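Local coordinates for protein SusD homolog (Bacteroides thetaiotaomicron VPI-5482, PDB 3FDH) that probably binds glycans at the outer membrane of a gut bacterium, as a SusD/RagB-family lipoprotein that works in nutrient uptake, at residues Y61-E66 with L451-N456; S84-A89 with Y118-I123; A130-A135 with Q155-Q160; A218-V223 with L346-R351; K222-V227 with F340-A345. One frame throughout, in Å; residues are numbered along the deposited sequence.

The five contacts illustrate how a mostly helical SusD-like chain is held together by joints of different chemistry. Contacts 4 and 5 lie on the same pair of helices, 216-228 and 335-348, with centres about 7 Å apart, and share Lys222 and Val223; contact 4 mixes aromatic, apolar and charged groups, whereas contact 5 is mainly apolar. Contacts 2 and 3, centres about 11 Å apart, meet where Cys120 faces Cys132 and Ile157. Contact 1 stands apart, its nearest atoms about 16 Å from those of contacts 4 and 5, and along the chain it encloses the others. The side chain of Asn456 in contact 1 lies about 4 Å from a bound tetraethylene glycol, probably a crystallisation additive.

Contact 1 (Y61-E66 with L451-N456); sequences YAEVRE and LTNPNN
Asn453 ND2 donates to the backbone oxygen Glu63 O at 2.9 Å, in the plane of the carbonyl, while Arg65 NH2 reaches Asn456 OD1, also at 2.9 Å, on a lone pair of the amide. Asn453 CG lies anti to its backbone N (chi1 -168°), directing the amide at helix 57-63, and ND2 also lies over one face of the Arg65 guanidinium. Arg65 CG packs on Asn455 CB at 3.6 Å. Water 1 accepts from Asn453 ND2 and Arg65 NH1 and donates to Glu63 OE2. Helix 57-63 ends here in a Schellman motif, with Arg65 at positive phi (57°), and Arg65 NH1 turns back to Ala62 O at 2.8 Å. Across from it, Asn453 opens a type I turn, its OD1 gripped by Asn455 N and Asn455 ND2, each at 2.9 Å. An alanine in place of Asn453 would probably leave Glu63 O without this donor and the turn without its capping acceptor. Farther out, Arg65 NE donates to Lys459 O, and Glu63 OE1 is held by Ser47 and Gly54.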
# COMPACT_ATOMS: atom_id res chain seq x y z
N TYR A 61 -7.25 2.47 19.72
CA TYR A 61 -8.25 3.57 19.64
C TYR A 61 -8.73 3.81 18.20
O TYR A 61 -9.87 4.22 17.93
CB TYR A 61 -7.79 4.85 20.37
CG TYR A 61 -7.75 4.56 21.88
CD1 TYR A 61 -8.92 4.34 22.59
CD2 TYR A 61 -6.55 4.40 22.54
CE1 TYR A 61 -8.90 4.00 23.95
CE2 TYR A 61 -6.51 4.06 23.89
CZ TYR A 61 -7.69 3.85 24.58
OH TYR A 61 -7.62 3.53 25.93
N ALA A 62 -7.86 3.47 17.28
CA ALA A 62 -8.20 3.52 15.85
C ALA A 62 -9.16 2.36 15.56
O ALA A 62 -10.18 2.49 14.89
CB ALA A 62 -6.94 3.42 14.94
N GLU A 63 -8.83 1.19 16.11
CA GLU A 63 -9.64 0.01 15.90
C GLU A 63 -11.09 0.16 16.38
O GLU A 63 -12.03 -0.28 15.72
CB GLU A 63 -8.97 -1.17 16.62
CG GLU A 63 -9.63 -2.55 16.33
CD GLU A 63 -9.50 -3.01 14.88
OE1 GLU A 63 -8.41 -2.84 14.27
OE2 GLU A 63 -10.48 -3.61 14.37
N VAL A 64 -11.26 0.80 17.53
CA VAL A 64 -12.58 0.93 18.15
C VAL A 64 -13.20 2.24 17.75
O VAL A 64 -14.26 2.62 18.17
CB VAL A 64 -12.55 0.74 19.68
CG1 VAL A 64 -12.12 -0.71 20.01
CG2 VAL A 64 -11.70 1.85 20.41
N ARG A 65 -12.46 2.94 16.92
CA ARG A 65 -12.88 4.24 16.37
C ARG A 65 -13.19 5.26 17.41
O ARG A 65 -14.22 5.95 17.31
CB ARG A 65 -14.10 4.07 15.47
CG ARG A 65 -13.95 3.08 14.37
CD ARG A 65 -12.88 3.42 13.35
NE ARG A 65 -13.10 2.52 12.25
CZ ARG A 65 -12.40 1.42 11.99
NH1 ARG A 65 -11.29 1.12 12.66
NH2 ARG A 65 -12.78 0.67 10.99
N GLU A 66 -12.34 5.37 18.41
CA GLU A 66 -12.52 6.39 19.44
C GLU A 66 -11.49 7.52 19.29
O GLU A 66 -10.35 7.42 19.71
CB GLU A 66 -12.53 5.75 20.84
CG GLU A 66 -13.62 4.63 20.91
CD GLU A 66 -13.66 3.77 22.19
OE1 GLU A 66 -12.84 3.97 23.12
OE2 GLU A 66 -14.54 2.86 22.26
N LEU A 451 -16.23 -6.26 5.63
CA LEU A 451 -15.60 -5.79 6.88
C LEU A 451 -16.57 -6.03 8.00
O LEU A 451 -17.75 -5.81 7.82
CB LEU A 451 -15.25 -4.30 6.80
CG LEU A 451 -14.27 -3.98 5.66
CD1 LEU A 451 -13.94 -2.49 5.76
CD2 LEU A 451 -13.05 -4.85 5.76
N THR A 452 -16.08 -6.45 9.16
CA THR A 452 -16.98 -6.78 10.27
C THR A 452 -16.98 -5.81 11.46
O THR A 452 -17.79 -5.92 12.35
CB THR A 452 -16.74 -8.22 10.74
OG1 THR A 452 -15.45 -8.34 11.36
CG2 THR A 452 -16.82 -9.16 9.56
N ASN A 453 -16.08 -4.83 11.45
CA ASN A 453 -16.02 -3.86 12.56
C ASN A 453 -17.41 -3.22 12.79
O ASN A 453 -17.91 -2.53 11.91
CB ASN A 453 -14.96 -2.79 12.24
CG ASN A 453 -14.62 -1.92 13.43
OD1 ASN A 453 -15.50 -1.55 14.22
ND2 ASN A 453 -13.35 -1.51 13.50
N PRO A 454 -18.01 -3.36 13.99
CA PRO A 454 -19.36 -2.81 14.14
C PRO A 454 -19.41 -1.33 14.15
O PRO A 454 -20.47 -0.73 13.98
CB PRO A 454 -19.78 -3.31 15.53
CG PRO A 454 -18.84 -4.40 15.86
CD PRO A 454 -17.57 -4.07 15.20
N ASN A 455 -18.24 -0.73 14.32
CA ASN A 455 -18.15 0.73 14.43
C ASN A 455 -18.22 1.41 13.08
O ASN A 455 -18.32 2.64 12.95
CB ASN A 455 -16.87 1.13 15.16
CG ASN A 455 -16.85 0.62 16.58
OD1 ASN A 455 -17.59 1.10 17.43
ND2 ASN A 455 -15.95 -0.35 16.86
N ASN A 456 -18.21 0.58 12.06
CA ASN A 456 -18.25 1.07 10.68
C ASN A 456 -19.63 1.58 10.25
O ASN A 456 -19.77 2.09 9.14
CB ASN A 456 -17.80 -0.04 9.72
CG ASN A 456 -16.32 -0.18 9.68
OD1 ASN A 456 -15.57 0.63 10.22
ND2 ASN A 456 -15.88 -1.20 8.99
O HOH W 1 -10.95 -1.89 12.16
O HOH W 2 -13.07 -1.98 9.40

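Contact 2 (S84-A89 with Y118-I123); sequences SSLKNA and YNCALI
Two consecutive long helices, 76-95 and 106-127, pair as an antiparallel helical hairpin, the kind of unit from which the TPR-like helical part of SusD proteins is built. Their short segments here approach to 9.4 Å between axes, with 150° between their directions, and no hydrogen bond passes across. Leu86 does most of the touching: CG, anti to the backbone N (chi1 175°), is brought toward the other helix, and chi2 (55°) sets CD1. Both methyls face Cys120 SG, CD1 at 3.7 Å and CD2 at 3.8 Å from the sulphur. Leu86 and Ile123 cross at about a right angle and meet through their terminal methyls. Beside this apolar patch, Ser85 CB rests against the amide of Asn119. That buried amide is satisfied from elsewhere: ND2 donates to Met115 O within its own helix and to Thr32, and OD1 accepts from Asn36. Ser85 OG is hydrogen-bonded to Ser31 OG as well as to Asn36. Ser85 CB lies 4.0 Å from both Asn119 ND2 and Asn119 OD1.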
# COMPACT_ATOMS: atom_id res chain seq x y z
N SER A 84 7.66 16.47 3.01
CA SER A 84 9.13 16.58 3.04
C SER A 84 9.79 15.85 1.85
O SER A 84 10.72 16.34 1.22
CB SER A 84 9.69 16.02 4.35
OG SER A 84 11.12 16.07 4.31
N SER A 85 9.31 14.64 1.59
CA SER A 85 9.85 13.81 0.51
C SER A 85 9.53 14.44 -0.83
O SER A 85 10.34 14.41 -1.74
CB SER A 85 9.32 12.38 0.58
OG SER A 85 9.63 11.79 1.81
N LEU A 86 8.35 15.06 -0.91
CA LEU A 86 7.90 15.75 -2.14
C LEU A 86 8.78 16.95 -2.41
O LEU A 86 9.24 17.17 -3.52
CB LEU A 86 6.43 16.19 -2.05
CG LEU A 86 5.85 17.02 -3.20
CD1 LEU A 86 6.04 16.31 -4.51
CD2 LEU A 86 4.34 17.35 -3.02
N LYS A 87 9.04 17.70 -1.36
CA LYS A 87 9.88 18.89 -1.48
C LYS A 87 11.25 18.49 -2.00
O LYS A 87 11.80 19.13 -2.88
CB LYS A 87 10.03 19.58 -0.12
CG LYS A 87 10.88 20.85 -0.14
CD LYS A 87 10.99 21.46 1.26
N ASN A 88 11.79 17.43 -1.42
CA ASN A 88 13.13 16.97 -1.76
C ASN A 88 13.18 16.53 -3.22
O ASN A 88 14.12 16.84 -3.95
CB ASN A 88 13.59 15.82 -0.83
CG ASN A 88 13.95 16.30 0.56
OD1 ASN A 88 14.25 17.48 0.76
ND2 ASN A 88 13.96 15.37 1.53
N ALA A 89 12.14 15.82 -3.65
CA ALA A 89 12.06 15.34 -5.05
C ALA A 89 12.07 16.53 -6.00
O ALA A 89 12.70 16.53 -7.05
CB ALA A 89 10.79 14.49 -5.28
N TYR A 118 4.55 9.81 -6.85
CA TYR A 118 4.15 8.82 -5.86
C TYR A 118 3.69 9.47 -4.59
O TYR A 118 2.68 9.09 -4.00
CB TYR A 118 5.30 7.83 -5.58
CG TYR A 118 4.84 6.54 -4.95
CD1 TYR A 118 4.56 6.47 -3.59
CD2 TYR A 118 4.72 5.39 -5.69
CE1 TYR A 118 4.14 5.29 -2.99
CE2 TYR A 118 4.32 4.21 -5.11
CZ TYR A 118 4.03 4.16 -3.75
OH TYR A 118 3.63 2.97 -3.17
N ASN A 119 4.43 10.49 -4.19
CA ASN A 119 4.12 11.21 -2.95
C ASN A 119 2.91 12.11 -3.09
O ASN A 119 2.12 12.26 -2.16
CB ASN A 119 5.34 11.94 -2.42
CG ASN A 119 6.33 10.98 -1.79
OD1 ASN A 119 6.09 10.43 -0.71
ND2 ASN A 119 7.43 10.73 -2.48
N CYS A 120 2.74 12.66 -4.28
CA CYS A 120 1.55 13.48 -4.53
C CYS A 120 0.32 12.63 -4.42
O CYS A 120 -0.73 13.06 -3.94
CB CYS A 120 1.58 14.14 -5.91
SG CYS A 120 2.74 15.56 -6.02
N ALA A 121 0.46 11.41 -4.89
CA ALA A 121 -0.67 10.46 -4.87
C ALA A 121 -1.04 10.10 -3.45
O ALA A 121 -2.22 9.98 -3.10
CB ALA A 121 -0.31 9.21 -5.65
N LEU A 122 -0.03 9.91 -2.61
CA LEU A 122 -0.31 9.56 -1.18
C LEU A 122 -1.07 10.72 -0.57
O LEU A 122 -2.02 10.57 0.19
CB LEU A 122 0.99 9.25 -0.41
CG LEU A 122 1.69 7.92 -0.75
CD1 LEU A 122 3.10 7.87 -0.15
CD2 LEU A 122 0.85 6.72 -0.29
N ILE A 123 -0.68 11.91 -0.95
CA ILE A 123 -1.35 13.09 -0.41
C ILE A 123 -2.81 13.08 -0.85
O ILE A 123 -3.76 13.24 -0.06
CB ILE A 123 -0.70 14.42 -0.89
CG1 ILE A 123 0.66 14.65 -0.22
CG2 ILE A 123 -1.58 15.60 -0.55
CD1 ILE A 123 1.41 15.87 -0.76

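Contact 3 (A130-A135 with Q155-Q160); sequences APCSQA and QEIYTQ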
# COMPACT_ATOMS: atom_id res chain seq x y z
N ALA A 130 -5.88 19.25 -0.98
CA ALA A 130 -4.73 19.54 -0.12
C ALA A 130 -3.68 20.40 -0.84
O ALA A 130 -3.68 20.47 -2.08
CB ALA A 130 -4.07 18.16 0.30
N PRO A 131 -2.82 21.09 -0.08
CA PRO A 131 -1.79 21.87 -0.75
C PRO A 131 -0.89 20.97 -1.56
O PRO A 131 -0.64 19.83 -1.17
CB PRO A 131 -1.01 22.52 0.41
CG PRO A 131 -2.00 22.56 1.57
CD PRO A 131 -2.91 21.37 1.37
N CYS A 132 -0.45 21.47 -2.70
CA CYS A 132 0.47 20.71 -3.54
C CYS A 132 1.27 21.61 -4.48
O CYS A 132 2.47 21.80 -4.33
CB CYS A 132 -0.32 19.67 -4.34
SG CYS A 132 0.71 18.52 -5.28
N SER A 133 0.56 22.18 -5.43
CA SER A 133 1.17 23.06 -6.43
C SER A 133 1.91 24.23 -5.79
O SER A 133 2.87 24.75 -6.35
CB SER A 133 0.10 23.60 -7.39
OG SER A 133 -0.76 24.57 -6.77
N GLN A 134 1.47 24.62 -4.61
CA GLN A 134 2.06 25.77 -3.91
C GLN A 134 2.88 25.37 -2.70
O GLN A 134 3.55 26.19 -2.10
CB GLN A 134 1.00 26.80 -3.54
CG GLN A 134 0.39 27.41 -4.78
CD GLN A 134 -0.54 28.56 -4.51
OE1 GLN A 134 -0.79 28.92 -3.36
NE2 GLN A 134 -1.06 29.17 -5.58
N ALA A 135 2.82 24.10 -2.35
CA ALA A 135 3.62 23.59 -1.24
C ALA A 135 4.95 23.17 -1.84
O ALA A 135 4.98 22.55 -2.90
CB ALA A 135 2.93 22.40 -0.58
N GLN A 155 -8.43 16.52 -7.88
CA GLN A 155 -8.35 16.37 -9.33
C GLN A 155 -7.11 17.10 -9.86
O GLN A 155 -6.38 16.58 -10.69
CB GLN A 155 -9.63 16.82 -10.03
CG GLN A 155 -9.61 16.60 -11.54
CD GLN A 155 -10.87 17.16 -12.23
OE1 GLN A 155 -11.63 17.94 -11.64
NE2 GLN A 155 -11.08 16.76 -13.47
N GLU A 156 -6.87 18.30 -9.33
CA GLU A 156 -5.70 19.07 -9.72
C GLU A 156 -4.42 18.35 -9.35
O GLU A 156 -3.44 18.40 -10.07
CB GLU A 156 -5.71 20.46 -9.09
CG GLU A 156 -6.69 21.36 -9.76
CD GLU A 156 -6.95 22.65 -9.04
OE1 GLU A 156 -6.71 22.75 -7.82
OE2 GLU A 156 -7.46 23.56 -9.71
N ILE A 157 -4.45 17.64 -8.23
CA ILE A 157 -3.25 16.94 -7.76
C ILE A 157 -3.00 15.80 -8.73
O ILE A 157 -1.87 15.56 -9.17
CB ILE A 157 -3.37 16.45 -6.28
CG1 ILE A 157 -3.51 17.63 -5.31
CG2 ILE A 157 -2.10 15.58 -5.92
CD1 ILE A 157 -3.81 17.23 -3.86
N TYR A 158 -4.06 15.10 -9.12
CA TYR A 158 -3.93 13.97 -10.07
C TYR A 158 -3.41 14.42 -11.44
O TYR A 158 -2.62 13.71 -12.08
CB TYR A 158 -5.17 13.08 -10.17
CG TYR A 158 -4.99 11.85 -9.26
CD1 TYR A 158 -5.34 11.87 -7.94
CD2 TYR A 158 -4.36 10.74 -9.73
CE1 TYR A 158 -5.13 10.78 -7.13
CE2 TYR A 158 -4.11 9.65 -8.93
CZ TYR A 158 -4.51 9.67 -7.62
OH TYR A 158 -4.28 8.57 -6.84
N THR A 159 -3.80 15.61 -11.87
CA THR A 159 -3.28 16.13 -13.11
C THR A 159 -1.76 16.28 -12.98
O THR A 159 -1.02 15.98 -13.90
CB THR A 159 -3.89 17.47 -13.48
OG1 THR A 159 -5.28 17.27 -13.76
CG2 THR A 159 -3.20 18.05 -14.72
N GLN A 160 -1.31 16.70 -11.80
CA GLN A 160 0.11 16.92 -11.53
C GLN A 160 0.84 15.60 -11.46
O GLN A 160 1.96 15.45 -11.92
CB GLN A 160 0.34 17.72 -10.24
CG GLN A 160 -0.20 19.12 -10.33
CD GLN A 160 -0.17 19.87 -8.99
OE1 GLN A 160 0.89 20.25 -8.48
NE2 GLN A 160 -1.36 20.15 -8.46
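The chain leaving the short strand 130-131 packs against the first turns of helix 154-171, which follows strand 151-152, its partner in a small two-stranded antiparallel sheet. The apolar part is carried by Ile157. Its CG1 lies anti to the carbonyl carbon (chi1 -63°) and meets Cys132 CB at 3.9 Å, while CD1, at the end of the chain, reaches over to Ala130, 3.7 Å from its O and 4.3 Å from its CB. Helix 106-127 adjoins this apolar patch, with Cys120 against Cys132 and Ala124 against Ile157.

The polar side chain at the other end, Gln160, makes van der Waals contact across the interface but no hydrogen bond there. Its NE2 donates to Glu156 O one turn back, at 3.2 Å, approaching from above the carbonyl plane, whereas the backbone N of Gln160 reaches that oxygen from the opposite face. The same NE2 donates to Asp152, which also accepts from Ser133 N; one carboxylate thus holds both partners of the contact, and the amide at the end of the extended Gln160 chain is fixed by Glu156 O and Asp152. Gln160 OE1 comes up to Cys132 SG at 3.6 Å and, nearer still, to Ser133 CA at 3.5 Å.

Contact 4 (A218-V223 with L346-R351); sequences ADYEKV and LCRLNR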
# COMPACT_ATOMS: atom_id res chain seq x y z
N ALA A 218 -12.17 3.18 -22.64
CA ALA A 218 -10.88 3.73 -23.10
C ALA A 218 -9.90 3.65 -21.94
O ALA A 218 -8.73 3.25 -22.11
CB ALA A 218 -11.03 5.17 -23.61
N ASP A 219 -10.40 3.94 -20.73
CA ASP A 219 -9.54 3.89 -19.53
C ASP A 219 -9.07 2.47 -19.23
O ASP A 219 -7.91 2.25 -18.87
CB ASP A 219 -10.18 4.56 -18.32
CG ASP A 219 -10.10 6.06 -18.40
OD1 ASP A 219 -9.39 6.55 -19.33
OD2 ASP A 219 -10.74 6.74 -17.55
N TYR A 220 -9.98 1.52 -19.36
CA TYR A 220 -9.58 0.11 -19.11
C TYR A 220 -8.52 -0.32 -20.12
O TYR A 220 -7.57 -1.08 -19.80
CB TYR A 220 -10.75 -0.89 -19.15
CG TYR A 220 -11.87 -0.57 -18.19
CD1 TYR A 220 -11.60 -0.22 -16.87
CD2 TYR A 220 -13.20 -0.64 -18.59
CE1 TYR A 220 -12.64 0.09 -15.98
CE2 TYR A 220 -14.23 -0.36 -17.70
CZ TYR A 220 -13.95 0.01 -16.39
OH TYR A 220 -14.98 0.30 -15.51
N GLU A 221 -8.67 0.17 -21.35
CA GLU A 221 -7.72 -0.21 -22.41
C GLU A 221 -6.37 0.45 -22.15
O GLU A 221 -5.32 -0.11 -22.43
CB GLU A 221 -8.34 0.03 -23.80
CG GLU A 221 -9.51 -0.96 -24.03
CD GLU A 221 -10.41 -0.65 -25.21
OE1 GLU A 221 -10.21 0.38 -25.88
OE2 GLU A 221 -11.34 -1.45 -25.47
N LYS A 222 -6.41 1.63 -21.57
CA LYS A 222 -5.17 2.31 -21.20
C LYS A 222 -4.45 1.50 -20.13
O LYS A 222 -3.24 1.31 -20.18
CB LYS A 222 -5.44 3.72 -20.71
CG LYS A 222 -5.68 4.69 -21.87
CD LYS A 222 -6.30 5.97 -21.45
CE LYS A 222 -5.49 6.68 -20.39
NZ LYS A 222 -6.35 7.70 -19.70
N VAL A 223 -5.21 1.03 -19.16
CA VAL A 223 -4.63 0.26 -18.06
C VAL A 223 -3.92 -0.94 -18.67
O VAL A 223 -2.76 -1.19 -18.40
CB VAL A 223 -5.68 -0.20 -17.01
CG1 VAL A 223 -5.08 -1.26 -16.07
CG2 VAL A 223 -6.25 1.01 -16.22
N LEU A 346 -9.75 -6.26 -17.46
CA LEU A 346 -10.41 -7.24 -18.36
C LEU A 346 -11.82 -7.54 -17.89
O LEU A 346 -12.77 -7.53 -18.67
CB LEU A 346 -9.58 -8.52 -18.50
CG LEU A 346 -8.27 -8.36 -19.31
CD1 LEU A 346 -7.28 -9.40 -18.89
CD2 LEU A 346 -8.48 -8.35 -20.81
N CYS A 347 -11.98 -7.75 -16.60
CA CYS A 347 -13.31 -8.01 -16.05
C CYS A 347 -14.25 -6.88 -16.43
O CYS A 347 -15.32 -7.08 -16.96
CB CYS A 347 -13.26 -8.10 -14.53
SG CYS A 347 -12.57 -9.66 -13.90
N ARG A 348 -13.85 -5.69 -16.11
CA ARG A 348 -14.71 -4.54 -16.38
C ARG A 348 -14.97 -4.33 -17.88
O ARG A 348 -15.95 -3.68 -18.26
CB ARG A 348 -14.18 -3.29 -15.73
CG ARG A 348 -14.22 -3.37 -14.22
CD ARG A 348 -13.82 -2.10 -13.60
NE ARG A 348 -13.67 -2.21 -12.15
CZ ARG A 348 -14.64 -2.11 -11.25
NH1 ARG A 348 -15.90 -1.89 -11.57
NH2 ARG A 348 -14.34 -2.27 -9.98
N LEU A 349 -14.09 -4.90 -18.72
CA LEU A 349 -14.24 -4.84 -20.19
C LEU A 349 -15.07 -6.02 -20.66
O LEU A 349 -15.29 -6.22 -21.85
CB LEU A 349 -12.88 -4.82 -20.93
CG LEU A 349 -12.20 -3.45 -20.96
CD1 LEU A 349 -10.72 -3.58 -21.27
CD2 LEU A 349 -12.93 -2.52 -21.93
N ASN A 350 -15.57 -6.79 -19.71
CA ASN A 350 -16.28 -7.99 -20.11
C ASN A 350 -15.45 -8.97 -20.92
O ASN A 350 -15.97 -9.65 -21.84
CB ASN A 350 -17.56 -7.65 -20.88
CG ASN A 350 -18.78 -7.99 -20.10
OD1 ASN A 350 -18.71 -8.16 -18.88
ND2 ASN A 350 -19.92 -8.12 -20.79
N ARG A 351 -14.16 -9.01 -20.63
CA ARG A 351 -13.25 -9.97 -21.28
C ARG A 351 -12.68 -10.96 -20.28
O ARG A 351 -12.71 -10.75 -19.09
CB ARG A 351 -12.10 -9.28 -21.99
CG ARG A 351 -12.52 -8.28 -23.04
CD ARG A 351 -11.30 -7.63 -23.69
NE ARG A 351 -11.64 -6.34 -24.27
CZ ARG A 351 -10.74 -5.46 -24.69
NH1 ARG A 351 -9.45 -5.74 -24.56
NH2 ARG A 351 -11.11 -4.30 -25.20
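Tyr220 CG stands anti to the carbonyl carbon (chi1 -57°), which carries the ring toward the end of helix 335-348. Arg348 CG is placed likewise, and chi2 (-175°) and chi3 (-172°) then extend the chain past the phenol. The result is a CH-pi contact: Arg348 CB sits over one face of the ring, offset toward the CZ/CE2 rim and 3.6 Å from the centroid, and Arg348 CD comes within 3.3 Å of Tyr220 OH. Leu349 slides past Tyr220 in the opposite direction, its CD1 against Tyr220 CB at 3.4 Å. A serine in place of Tyr220 would probably open a gap beneath Arg348 CB and CD and deprive the arginine's aliphatic chain of its aromatic support. The helix closes in a Schellman motif at Asn350, and the chain beyond returns Arg351 toward helix 216-228. Glu221 and Arg351 each adopt two conformations; in one, Glu221 OE2 forms a salt bridge to Arg351 NH2 at 2.9 Å, at the guanidinium edge. The Arg348 guanidinium is paired elsewhere, with Glu344 and Glu446. Chemically, then, the lasting element is the buried ring supporting Arg348, while the exposed ion pair is probably mobile and intermittent.

Contact 5 (K222-V227 with F340-A345); sequences KVLDYV and FLKAEA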
# COMPACT_ATOMS: atom_id res chain seq x y z
N LYS A 222 -6.41 1.63 -21.57
CA LYS A 222 -5.17 2.31 -21.20
C LYS A 222 -4.45 1.50 -20.13
O LYS A 222 -3.24 1.31 -20.18
CB LYS A 222 -5.44 3.72 -20.71
CG LYS A 222 -5.68 4.69 -21.87
CD LYS A 222 -6.30 5.97 -21.45
CE LYS A 222 -5.49 6.68 -20.39
NZ LYS A 222 -6.35 7.70 -19.70
N VAL A 223 -5.21 1.03 -19.16
CA VAL A 223 -4.63 0.26 -18.06
C VAL A 223 -3.92 -0.94 -18.67
O VAL A 223 -2.76 -1.19 -18.40
CB VAL A 223 -5.68 -0.20 -17.01
CG1 VAL A 223 -5.08 -1.26 -16.07
CG2 VAL A 223 -6.25 1.01 -16.22
N LEU A 224 -4.59 -1.62 -19.58
CA LEU A 224 -3.97 -2.81 -20.23
C LEU A 224 -2.70 -2.48 -21.01
O LEU A 224 -1.72 -3.26 -21.03
CB LEU A 224 -4.95 -3.51 -21.18
CG LEU A 224 -6.14 -4.16 -20.51
CD1 LEU A 224 -7.01 -4.79 -21.60
CD2 LEU A 224 -5.64 -5.18 -19.47
N ASP A 225 -2.72 -1.33 -21.65
CA ASP A 225 -1.55 -0.88 -22.41
C ASP A 225 -0.38 -0.57 -21.46
O ASP A 225 0.74 -0.99 -21.69
CB ASP A 225 -1.91 0.36 -23.23
CG ASP A 225 -0.75 0.91 -24.04
OD1 ASP A 225 -0.03 0.14 -24.71
OD2 ASP A 225 -0.60 2.14 -24.04
N TYR A 226 -0.69 0.17 -20.41
CA TYR A 226 0.32 0.56 -19.42
C TYR A 226 0.90 -0.69 -18.76
O TYR A 226 2.09 -0.78 -18.53
CB TYR A 226 -0.26 1.47 -18.33
CG TYR A 226 -0.79 2.78 -18.86
CD1 TYR A 226 -0.24 3.38 -19.99
CD2 TYR A 226 -1.82 3.44 -18.22
CE1 TYR A 226 -0.74 4.57 -20.47
CE2 TYR A 226 -2.30 4.66 -18.70
CZ TYR A 226 -1.76 5.21 -19.81
OH TYR A 226 -2.27 6.41 -20.26
N VAL A 227 0.04 -1.65 -18.45
CA VAL A 227 0.50 -2.92 -17.88
C VAL A 227 1.48 -3.59 -18.81
O VAL A 227 2.47 -4.19 -18.39
CB VAL A 227 -0.66 -3.90 -17.58
CG1 VAL A 227 -0.15 -5.30 -17.34
CG2 VAL A 227 -1.50 -3.43 -16.40
N PHE A 340 -3.37 -7.78 -10.94
CA PHE A 340 -4.74 -7.60 -10.43
C PHE A 340 -5.39 -6.42 -11.14
O PHE A 340 -6.61 -6.37 -11.34
CB PHE A 340 -4.78 -7.43 -8.91
CG PHE A 340 -4.67 -8.72 -8.15
CD1 PHE A 340 -5.68 -9.68 -8.22
CD2 PHE A 340 -3.58 -8.97 -7.34
CE1 PHE A 340 -5.58 -10.89 -7.54
CE2 PHE A 340 -3.47 -10.18 -6.66
CZ PHE A 340 -4.51 -11.13 -6.75
N LEU A 341 -4.56 -5.47 -11.54
CA LEU A 341 -5.06 -4.32 -12.29
C LEU A 341 -5.45 -4.79 -13.66
O LEU A 341 -6.48 -4.42 -14.23
CB LEU A 341 -4.04 -3.19 -12.36
CG LEU A 341 -3.95 -2.28 -11.13
CD1 LEU A 341 -2.65 -1.46 -11.09
CD2 LEU A 341 -5.20 -1.42 -11.12
N LYS A 342 -4.60 -5.63 -14.21
CA LYS A 342 -4.82 -6.19 -15.56
C LYS A 342 -6.12 -7.02 -15.58
O LYS A 342 -6.97 -6.89 -16.44
CB LYS A 342 -3.68 -7.11 -15.92
CG LYS A 342 -3.75 -7.67 -17.37
CD LYS A 342 -2.51 -8.45 -17.74
CE LYS A 342 -2.67 -9.06 -19.12
NZ LYS A 342 -1.45 -9.79 -19.60
N ALA A 343 -6.24 -7.86 -14.58
CA ALA A 343 -7.44 -8.70 -14.39
C ALA A 343 -8.70 -7.84 -14.18
O ALA A 343 -9.76 -8.11 -14.76
CB ALA A 343 -7.24 -9.69 -13.20
N GLU A 344 -8.58 -6.81 -13.36
CA GLU A 344 -9.73 -5.95 -13.08
C GLU A 344 -10.18 -5.24 -14.38
O GLU A 344 -11.37 -5.09 -14.70
CB GLU A 344 -9.42 -4.89 -12.03
CG GLU A 344 -10.63 -4.03 -11.79
CD GLU A 344 -10.42 -2.97 -10.80
OE1 GLU A 344 -9.25 -2.83 -10.30
OE2 GLU A 344 -11.47 -2.33 -10.46
N ALA A 345 -9.18 -4.79 -15.13
CA ALA A 345 -9.48 -4.10 -16.40
C ALA A 345 -10.22 -5.03 -17.35
O ALA A 345 -11.21 -4.65 -17.97
CB ALA A 345 -8.18 -3.54 -17.05
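Val223, Leu224 and Ala345 make the close part of this antiparallel helix pair, whose segment axes come within 9.1 Å at 150° between directions. The small Ala345 CB receives a methyl from each of two neighbours, Leu224 CD2 at 3.9 Å and Val223 CG1 at 4.0 Å. Val223 places CG1 anti to the backbone N (chi1 167°), where it also faces Leu341, lying 3.9 Å from its O. Leu224 CD2 is shared further, touching Lys342 O at 3.7 Å and Lys342 CG at 3.8 Å, so one leucine methyl covers both the backbone and the start of a charged side chain. No hydrogen bond crosses, and the grip is entirely one of van der Waals fit.

The solvent side differs in exposure rather than in distance. Lys342, partly exposed, runs extended beyond CG and crosses Leu224 and Val227 at about a right angle; its CD meets Val227 CG1 at 4.0 Å, but its amino end leads away from the partner helix, so that of the side chain beyond CB only CG and CD take part. Around the pair, helix 191-208 lies against Tyr226 and Glu344, helix 412-423 receives Phe340, and helix 354-379 packs on Phe340, Lys342 and Ala343; helix 335-348 is thus also touched by all three.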